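Local coordinates for protein fimbrial structural subunit (PDB 3QDH) that builds the shaft of Actinomyces type 2 fimbriae, which mediate interactions with streptococci and host cells during oral biofilm development, at residues 17-21 with 224-228; 245-251 with 268-274; 177-181 with 254-259. All coordinates share one frame; numbering follows the deposited sequence.

Interaction 1. Residues 17-21 with 224-228; sequences GYGVG and KGLFI
With chi1 at 173° F227 swings its ring away from its own N, and with chi1 at -62° Y18 lays its ring beside its N; CD2 of F227 then arrives at the edge of the Y18 ring, 4.1 Å from Y18 CD1, a single-atom touch and not a stack. Nearer the backbone, F227 CB lies 3.7 Å from Y18 O. That carbonyl oxygen has the larger share of the polar contact: F227 N donates to Y18 O over 2.9 Å in the carbonyl plane, at an N-H...O angle of 152°, and L226 CA brings a CA-H...O contact to Y18 O at 3.4 Å. A return bond of 2.9 Å runs from V20 N to G225 O, with the donor standing well above the carbonyl plane. Between the two bonds lies a lone bridge, G19 opposite L226, their CA atoms 4.7 Å apart and the chains running roughly antiparallel. In this way the loop between strands 7-8 and 23-31 lies along strand 220-230, which belongs to the CnaB-type, SpaA-like half of the fragment, so the bridge joins the two domains. V20 leans on the bare backbone of G225, with V20 CB 3.6 Å from G225 O. L226 starts away from 17-21, but its CD2 returns to 4.0 Å from Y18 O; the side chain packs on Y248 and I273. The hydroxyl of Y18 is bonded to D238 OD2, which fixes the far end of the ring. The other edge of strand 220-230 is taken up by strand 154-165, where L226 and I228 bond to G159 and R157.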
loop_
_atom_site.group_PDB
_atom_site.type_symbol
_atom_site.label_atom_id
_atom_site.label_comp_id
_atom_site.label_asym_id
_atom_site.label_seq_id
_atom_site.Cartn_x
_atom_site.Cartn_y
_atom_site.Cartn_z
ATOM N N GLY A 17 -2.222 5.807 -5.431
ATOM C CA GLY A 17 -3.656 5.868 -5.738
ATOM C C GLY A 17 -4.534 5.571 -4.535
ATOM O O GLY A 17 -4.253 4.655 -3.757
ATOM N N TYR A 18 -5.600 6.356 -4.391
ATOM C CA TYR A 18 -6.491 6.281 -3.235
ATOM C C TYR A 18 -7.503 5.141 -3.291
ATOM O O TYR A 18 -8.091 4.785 -2.270
ATOM C CB TYR A 18 -7.276 7.582 -3.085
ATOM C CG TYR A 18 -6.451 8.811 -2.827
ATOM C CD1 TYR A 18 -5.653 8.912 -1.685
ATOM C CD2 TYR A 18 -6.495 9.893 -3.708
ATOM C CE1 TYR A 18 -4.905 10.046 -1.441
ATOM C CE2 TYR A 18 -5.752 11.036 -3.474
ATOM C CZ TYR A 18 -4.958 11.105 -2.336
ATOM O OH TYR A 18 -4.219 12.235 -2.093
ATOM N N GLY A 19 -7.730 4.592 -4.480
ATOM C CA GLY A 19 -8.799 3.614 -4.668
ATOM C C GLY A 19 -8.364 2.167 -4.690
ATOM O O GLY A 19 -7.196 1.856 -4.932
ATOM N N VAL A 20 -9.326 1.285 -4.432
ATOM C CA VAL A 20 -9.160 -0.155 -4.577
ATOM C C VAL A 20 -8.581 -0.496 -5.961
ATOM O O VAL A 20 -8.972 0.097 -6.976
ATOM C CB VAL A 20 -10.511 -0.890 -4.302
ATOM C CG1 VAL A 20 -11.619 -0.429 -5.271
ATOM C CG2 VAL A 20 -10.349 -2.389 -4.336
ATOM N N GLY A 21 -7.640 -1.436 -5.990
ATOM C CA GLY A 21 -6.921 -1.774 -7.221
ATOM C C GLY A 21 -5.584 -1.068 -7.330
ATOM O O GLY A 21 -4.812 -1.333 -8.255
ATOM N N LYS A 224 -15.309 -0.742 -3.120
ATOM C CA LYS A 224 -14.858 -1.691 -2.098
ATOM C C LYS A 224 -13.647 -1.228 -1.275
ATOM O O LYS A 224 -13.252 -1.895 -0.316
ATOM C CB LYS A 224 -14.610 -3.076 -2.715
ATOM C CG LYS A 224 -15.858 -3.949 -2.825
ATOM C CD LYS A 224 -15.490 -5.381 -3.208
ATOM C CE LYS A 224 -16.580 -6.366 -2.789
ATOM N NZ LYS A 224 -16.310 -7.762 -3.255
ATOM N N GLY A 225 -13.074 -0.084 -1.629
ATOM C CA GLY A 225 -11.965 0.455 -0.853
ATOM C C GLY A 225 -11.529 1.839 -1.259
ATOM O O GLY A 225 -11.247 2.089 -2.430
ATOM N N LEU A 226 -11.486 2.736 -0.276
ATOM C CA LEU A 226 -10.847 4.043 -0.410
ATOM C C LEU A 226 -9.909 4.255 0.776
ATOM O O LEU A 226 -10.236 3.878 1.901
ATOM C CB LEU A 226 -11.894 5.171 -0.468
ATOM C CG LEU A 226 -12.719 5.326 -1.761
ATOM C CD1 LEU A 226 -13.939 6.209 -1.514
ATOM C CD2 LEU A 226 -11.897 5.889 -2.908
ATOM N N PHE A 227 -8.751 4.859 0.518
ATOM C CA PHE A 227 -7.742 5.108 1.559
ATOM C C PHE A 227 -8.242 6.099 2.615
ATOM O O PHE A 227 -8.888 7.092 2.288
ATOM C CB PHE A 227 -6.446 5.608 0.910
ATOM C CG PHE A 227 -5.395 6.043 1.892
ATOM C CD1 PHE A 227 -4.687 5.099 2.645
ATOM C CD2 PHE A 227 -5.099 7.394 2.053
ATOM C CE1 PHE A 227 -3.709 5.502 3.537
ATOM C CE2 PHE A 227 -4.120 7.806 2.947
ATOM C CZ PHE A 227 -3.427 6.858 3.693
ATOM N N ILE A 228 -7.955 5.816 3.885
ATOM C CA ILE A 228 -8.354 6.709 4.971
ATOM C C ILE A 228 -7.152 7.404 5.605
ATOM O O ILE A 228 -7.101 8.637 5.654
ATOM C CB ILE A 228 -9.193 5.966 6.036
ATOM C CG1 ILE A 228 -10.569 5.628 5.453
ATOM C CG2 ILE A 228 -9.364 6.813 7.307
ATOM C CD1 ILE A 228 -11.394 4.740 6.330
#

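Interaction 2. Residues 245-251 with 268-274; sequences ARCYVLV and VTPVKIE
R246 with I273, Y248 with V271 and L250 with T269 form three hydrogen-bonded antiparallel pairs, each closed by two backbone bonds. The shortest of the six is T269 N to L250 O, 2.6 Å; the straightest is V271 N to Y248 O, 179° at the hydrogen. On the face carrying Y248 and L250, CD2 of the Y248 ring meets I273 CG1 at 3.6 Å, the two side chains crossing at about a right angle. V271 CG2, wedged between its own backbone N and carbonyl carbon, presses on Y248 CB at 3.7 Å. The face carrying V249 and V251 is zipped by valines. V249 CG1 and V268 CG1 are tightly packed, 3.5 Å apart, whereas V251 CG2 and V268 CG2 lie side by side at 4.0 Å. Farther along this face, E274 bends at its second torsion and brings OE2 to 3.6 Å from A245 CB. A water sits 2.7 Å from T269 OG1 and donates a weak bond to L250 O.

A second shell fixes these groups. Y248 OH is bonded to F227 O, and the guanidinium of R246 is spread between D238, a salt bridge from NH2, and Y192 OH, bonded to NH1. C247 is tied to C196 by a disulfide. The opposite edge of strand 245-254 is bonded to strand 182-188 through V249 with Y186 and V251 with Q184, while I273 packs against I228 and V271 against V283. The face of Y248, V271 and I273 is thus turned to strands 220-230 and 283-285, as in the prealbumin-like beta sandwich of CnaB-type pilin domains.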
loop_
_atom_site.group_PDB
_atom_site.type_symbol
_atom_site.label_atom_id
_atom_site.label_comp_id
_atom_site.label_asym_id
_atom_site.label_seq_id
_atom_site.Cartn_x
_atom_site.Cartn_y
_atom_site.Cartn_z
ATOM N N ALA A 245 -11.383 8.213 9.773
ATOM C CA ALA A 245 -12.292 8.672 8.725
ATOM C C ALA A 245 -11.591 9.697 7.838
ATOM O O ALA A 245 -10.739 10.443 8.313
ATOM C CB ALA A 245 -13.564 9.274 9.339
ATOM N N ARG A 246 -11.945 9.722 6.551
ATOM C CA ARG A 246 -11.371 10.674 5.596
ATOM C C ARG A 246 -12.433 11.177 4.616
ATOM O O ARG A 246 -13.317 10.416 4.210
ATOM C CB ARG A 246 -10.197 10.044 4.830
ATOM C CG ARG A 246 -9.358 11.043 4.036
ATOM C CD ARG A 246 -8.355 10.365 3.111
ATOM N NE ARG A 246 -7.847 11.285 2.090
ATOM C CZ ARG A 246 -6.602 11.753 2.025
ATOM N NH1 ARG A 246 -5.687 11.391 2.920
ATOM N NH2 ARG A 246 -6.267 12.585 1.050
ATOM N N CYS A 247 -12.332 12.454 4.244
ATOM C CA CYS A 247 -13.264 13.091 3.310
ATOM C C CYS A 247 -12.855 12.921 1.850
ATOM O O CYS A 247 -11.673 13.032 1.495
ATOM C CB CYS A 247 -13.394 14.591 3.592
ATOM S SG CYS A 247 -13.962 15.058 5.226
ATOM N N TYR A 248 -13.859 12.667 1.015
ATOM C CA TYR A 248 -13.716 12.686 -0.433
ATOM C C TYR A 248 -14.845 13.527 -1.041
ATOM O O TYR A 248 -15.781 13.922 -0.340
ATOM C CB TYR A 248 -13.762 11.268 -0.996
ATOM C CG TYR A 248 -12.512 10.448 -0.771
ATOM C CD1 TYR A 248 -11.530 10.365 -1.757
ATOM C CD2 TYR A 248 -12.319 9.739 0.416
ATOM C CE1 TYR A 248 -10.381 9.608 -1.568
ATOM C CE2 TYR A 248 -11.166 8.972 0.617
ATOM C CZ TYR A 248 -10.204 8.915 -0.383
ATOM O OH TYR A 248 -9.067 8.166 -0.215
ATOM N N VAL A 249 -14.739 13.801 -2.339
ATOM C CA VAL A 249 -15.738 14.594 -3.060
ATOM C C VAL A 249 -16.298 13.803 -4.247
ATOM O O VAL A 249 -15.562 13.424 -5.166
ATOM C CB VAL A 249 -15.161 15.959 -3.525
ATOM C CG1 VAL A 249 -16.170 16.724 -4.380
ATOM C CG2 VAL A 249 -14.742 16.800 -2.325
ATOM N N LEU A 250 -17.603 13.548 -4.206
ATOM C CA LEU A 250 -18.297 12.828 -5.272
ATOM C C LEU A 250 -18.952 13.806 -6.249
ATOM O O LEU A 250 -19.686 14.701 -5.841
ATOM C CB LEU A 250 -19.337 11.874 -4.678
ATOM C CG LEU A 250 -20.046 10.889 -5.611
ATOM C CD1 LEU A 250 -19.069 9.871 -6.182
ATOM C CD2 LEU A 250 -21.188 10.190 -4.879
ATOM N N VAL A 251 -18.672 13.625 -7.535
ATOM C CA VAL A 251 -19.200 14.496 -8.584
ATOM C C VAL A 251 -20.040 13.677 -9.564
ATOM O O VAL A 251 -19.553 12.698 -10.129
ATOM C CB VAL A 251 -18.055 15.222 -9.349
ATOM C CG1 VAL A 251 -18.605 16.056 -10.514
ATOM C CG2 VAL A 251 -17.250 16.103 -8.402
ATOM N N VAL A 268 -22.353 18.035 -6.815
ATOM C CA VAL A 268 -21.167 17.713 -6.011
ATOM C C VAL A 268 -21.560 17.316 -4.581
ATOM O O VAL A 268 -22.237 18.071 -3.884
ATOM C CB VAL A 268 -20.156 18.897 -5.995
ATOM C CG1 VAL A 268 -19.007 18.630 -5.028
ATOM C CG2 VAL A 268 -19.616 19.181 -7.403
ATOM N N THR A 269 -21.125 16.130 -4.152
ATOM C CA THR A 269 -21.468 15.603 -2.831
ATOM C C THR A 269 -20.219 15.264 -2.001
ATOM O O THR A 269 -19.377 14.473 -2.437
ATOM C CB THR A 269 -22.382 14.357 -2.946
ATOM O OG1 THR A 269 -23.527 14.677 -3.746
ATOM C CG2 THR A 269 -22.847 13.878 -1.572
ATOM N N PRO A 270 -20.092 15.871 -0.804
ATOM C CA PRO A 270 -19.030 15.487 0.131
ATOM C C PRO A 270 -19.336 14.145 0.791
ATOM O O PRO A 270 -20.453 13.935 1.264
ATOM C CB PRO A 270 -19.060 16.605 1.184
ATOM C CG PRO A 270 -19.881 17.709 0.581
ATOM C CD PRO A 270 -20.869 17.016 -0.299
ATOM N N VAL A 271 -18.354 13.245 0.821
ATOM C CA VAL A 271 -18.535 11.928 1.449
ATOM C C VAL A 271 -17.473 11.623 2.518
ATOM O O VAL A 271 -16.281 11.829 2.295
ATOM C CB VAL A 271 -18.601 10.774 0.402
ATOM C CG1 VAL A 271 -19.868 10.880 -0.439
ATOM C CG2 VAL A 271 -17.364 10.759 -0.498
ATOM N N LYS A 272 -17.933 11.134 3.669
ATOM C CA LYS A 272 -17.068 10.767 4.793
ATOM C C LYS A 272 -16.874 9.252 4.842
ATOM O O LYS A 272 -17.797 8.503 5.183
ATOM C CB LYS A 272 -17.661 11.282 6.114
ATOM C CG LYS A 272 -16.819 11.002 7.368
ATOM C CD LYS A 272 -17.463 11.584 8.633
ATOM C CE LYS A 272 -18.648 10.743 9.120
ATOM N NZ LYS A 272 -19.533 11.462 10.091
ATOM N N ILE A 273 -15.668 8.814 4.489
ATOM C CA ILE A 273 -15.314 7.392 4.472
ATOM C C ILE A 273 -14.747 6.976 5.830
ATOM O O ILE A 273 -13.790 7.577 6.314
ATOM C CB ILE A 273 -14.269 7.085 3.357
ATOM C CG1 ILE A 273 -14.729 7.617 1.988
ATOM C CG2 ILE A 273 -13.922 5.598 3.312
ATOM C CD1 ILE A 273 -16.071 7.077 1.483
ATOM N N GLU A 274 -15.333 5.941 6.427
ATOM C CA GLU A 274 -14.933 5.487 7.758
ATOM C C GLU A 274 -14.417 4.050 7.730
ATOM O O GLU A 274 -14.725 3.296 6.808
ATOM C CB GLU A 274 -16.089 5.634 8.754
ATOM C CG GLU A 274 -16.631 7.061 8.865
ATOM C CD GLU A 274 -17.141 7.400 10.255
ATOM O OE1 GLU A 274 -17.960 6.629 10.805
ATOM O OE2 GLU A 274 -16.724 8.451 10.796
HETATM O O HOH W 1 -23.087 14.123 -6.334
#

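Interaction 3. Residues 177-181 with 254-259; sequences GLQGA and KAPAGY
L178 and Y259 make the aromatic part of this contact, a CH-pi interaction: L178 CD1 hangs over one face of the Y259 ring, 3.8 Å from its centroid and 15° off the normal. The two side chains come from opposite directions, and the second methyl of L178 leans toward the phenol end of the ring.

Apolar packing centres on P256. Its CG meets L178 CD1 at 3.8 Å, and P256 CD meets A181 CB at 3.8 Å, so the proline ring sits between leucine and alanine. P256 CB also rests 3.5 Å from Q179 O. P256 to Y259 is a type II beta turn with G258 at its third position, where a positive phi is usual, and P256 O lies in plane at the edge of the Y259 ring. This turn ends the sequence pattern YxLxETxAPxGY, the E box of Gram-positive pilins, in which a glutamate generally attends the intramolecular isopeptide bond.

Polar links are fewer. K254 bends at chi3 (82°) and chi4 (64°), curling back so that NZ gives a weak bond to G180 O at 3.0 Å. NZ also donates to A255 O of its own segment at 3.1 Å, the firmer of the two bonds. A water bridges the two segments as well, donating to Q179 O at 2.7 Å and accepting from A257 N at 2.9 Å. T215 OG1 bonds to both L178 O and A181 N, holding this loop. N287, near the chain's C-terminal end, packs against L178, P256 and Y259.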
loop_
_atom_site.group_PDB
_atom_site.type_symbol
_atom_site.label_atom_id
_atom_site.label_comp_id
_atom_site.label_asym_id
_atom_site.label_seq_id
_atom_site.Cartn_x
_atom_site.Cartn_y
_atom_site.Cartn_z
ATOM N N GLY A 177 -33.989 2.310 -7.627
ATOM C CA GLY A 177 -32.669 2.678 -8.127
ATOM C C GLY A 177 -32.658 3.026 -9.603
ATOM O O GLY A 177 -33.392 2.431 -10.394
ATOM N N LEU A 178 -31.813 3.986 -9.972
ATOM C CA LEU A 178 -31.693 4.432 -11.361
ATOM C C LEU A 178 -30.349 4.043 -11.985
ATOM O O LEU A 178 -29.282 4.500 -11.545
ATOM C CB LEU A 178 -31.909 5.946 -11.470
ATOM C CG LEU A 178 -33.161 6.572 -10.843
ATOM C CD1 LEU A 178 -33.125 8.077 -11.028
ATOM C CD2 LEU A 178 -34.443 5.992 -11.435
ATOM N N GLN A 179 -30.430 3.205 -13.019
ATOM C CA GLN A 179 -29.277 2.716 -13.767
ATOM C C GLN A 179 -28.709 3.782 -14.708
ATOM O O GLN A 179 -29.446 4.637 -15.224
ATOM C CB GLN A 179 -29.688 1.474 -14.569
ATOM C CG GLN A 179 -28.541 0.680 -15.196
ATOM C CD GLN A 179 -28.988 -0.643 -15.809
ATOM O OE1 GLN A 179 -30.183 -0.942 -15.890
ATOM N NE2 GLN A 179 -28.023 -1.443 -16.245
ATOM N N GLY A 180 -27.395 3.731 -14.920
ATOM C CA GLY A 180 -26.743 4.525 -15.954
ATOM C C GLY A 180 -26.295 5.908 -15.532
ATOM O O GLY A 180 -25.754 6.654 -16.342
ATOM N N ALA A 181 -26.533 6.261 -14.271
ATOM C CA ALA A 181 -26.006 7.500 -13.719
ATOM C C ALA A 181 -24.490 7.368 -13.584
ATOM O O ALA A 181 -23.983 6.300 -13.238
ATOM C CB ALA A 181 -26.640 7.798 -12.373
ATOM N N LYS A 254 -22.941 12.447 -15.255
ATOM C CA LYS A 254 -24.031 12.156 -16.188
ATOM C C LYS A 254 -25.285 11.685 -15.454
ATOM O O LYS A 254 -25.245 10.738 -14.655
ATOM C CB LYS A 254 -23.604 11.118 -17.237
ATOM C CG LYS A 254 -24.582 10.977 -18.413
ATOM C CD LYS A 254 -24.260 9.781 -19.303
ATOM C CE LYS A 254 -24.822 8.476 -18.748
ATOM N NZ LYS A 254 -26.319 8.439 -18.694
ATOM N N ALA A 255 -26.394 12.365 -15.732
ATOM C CA ALA A 255 -27.690 12.004 -15.177
ATOM C C ALA A 255 -28.197 10.728 -15.844
ATOM O O ALA A 255 -27.863 10.466 -17.002
ATOM C CB ALA A 255 -28.680 13.142 -15.375
ATOM N N PRO A 256 -28.988 9.915 -15.115
ATOM C CA PRO A 256 -29.607 8.776 -15.793
ATOM C C PRO A 256 -30.627 9.279 -16.823
ATOM O O PRO A 256 -31.041 10.442 -16.758
ATOM C CB PRO A 256 -30.300 8.020 -14.656
ATOM C CG PRO A 256 -30.522 9.030 -13.600
ATOM C CD PRO A 256 -29.393 10.009 -13.701
ATOM N N ALA A 257 -31.017 8.414 -17.755
ATOM C CA ALA A 257 -31.886 8.802 -18.876
ATOM C C ALA A 257 -33.168 9.528 -18.450
ATOM O O ALA A 257 -33.974 8.989 -17.685
ATOM C CB ALA A 257 -32.215 7.591 -19.733
ATOM N N GLY A 258 -33.327 10.759 -18.935
ATOM C CA GLY A 258 -34.528 11.559 -18.685
ATOM C C GLY A 258 -34.513 12.428 -17.436
ATOM O O GLY A 258 -35.486 13.125 -17.148
ATOM N N TYR A 259 -33.409 12.398 -16.694
ATOM C CA TYR A 259 -33.334 13.113 -15.422
ATOM C C TYR A 259 -32.472 14.373 -15.477
ATOM O O TYR A 259 -31.601 14.505 -16.336
ATOM C CB TYR A 259 -32.862 12.173 -14.316
ATOM C CG TYR A 259 -33.946 11.260 -13.805
ATOM C CD1 TYR A 259 -34.743 11.637 -12.731
ATOM C CD2 TYR A 259 -34.177 10.015 -14.393
ATOM C CE1 TYR A 259 -35.746 10.808 -12.253
ATOM C CE2 TYR A 259 -35.181 9.172 -13.918
ATOM C CZ TYR A 259 -35.960 9.580 -12.850
ATOM O OH TYR A 259 -36.949 8.763 -12.366
HETATM O O HOH W 2 -29.887 5.699 -17.713
#

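Interaction 1 joins the loop between strands 7-8 and 23-31, in the N-terminal part, to strand 220-230 of the SpaA-like domain, which holds interactions 2 and 3 entirely. Centres of interactions 1 and 2 are about 12 Å apart and the two touch directly, so the domain junction abuts the sheet that holds 245-251 and 268-274. Interaction 3 lies about 21 Å from interaction 2 and 25 Å from interaction 1, centre to centre. Along the chain interaction 1 closes before interaction 2 opens, whereas interaction 3 alternates with both. Strand 245-254 runs from beside the junction and leads into the turn of interaction 3.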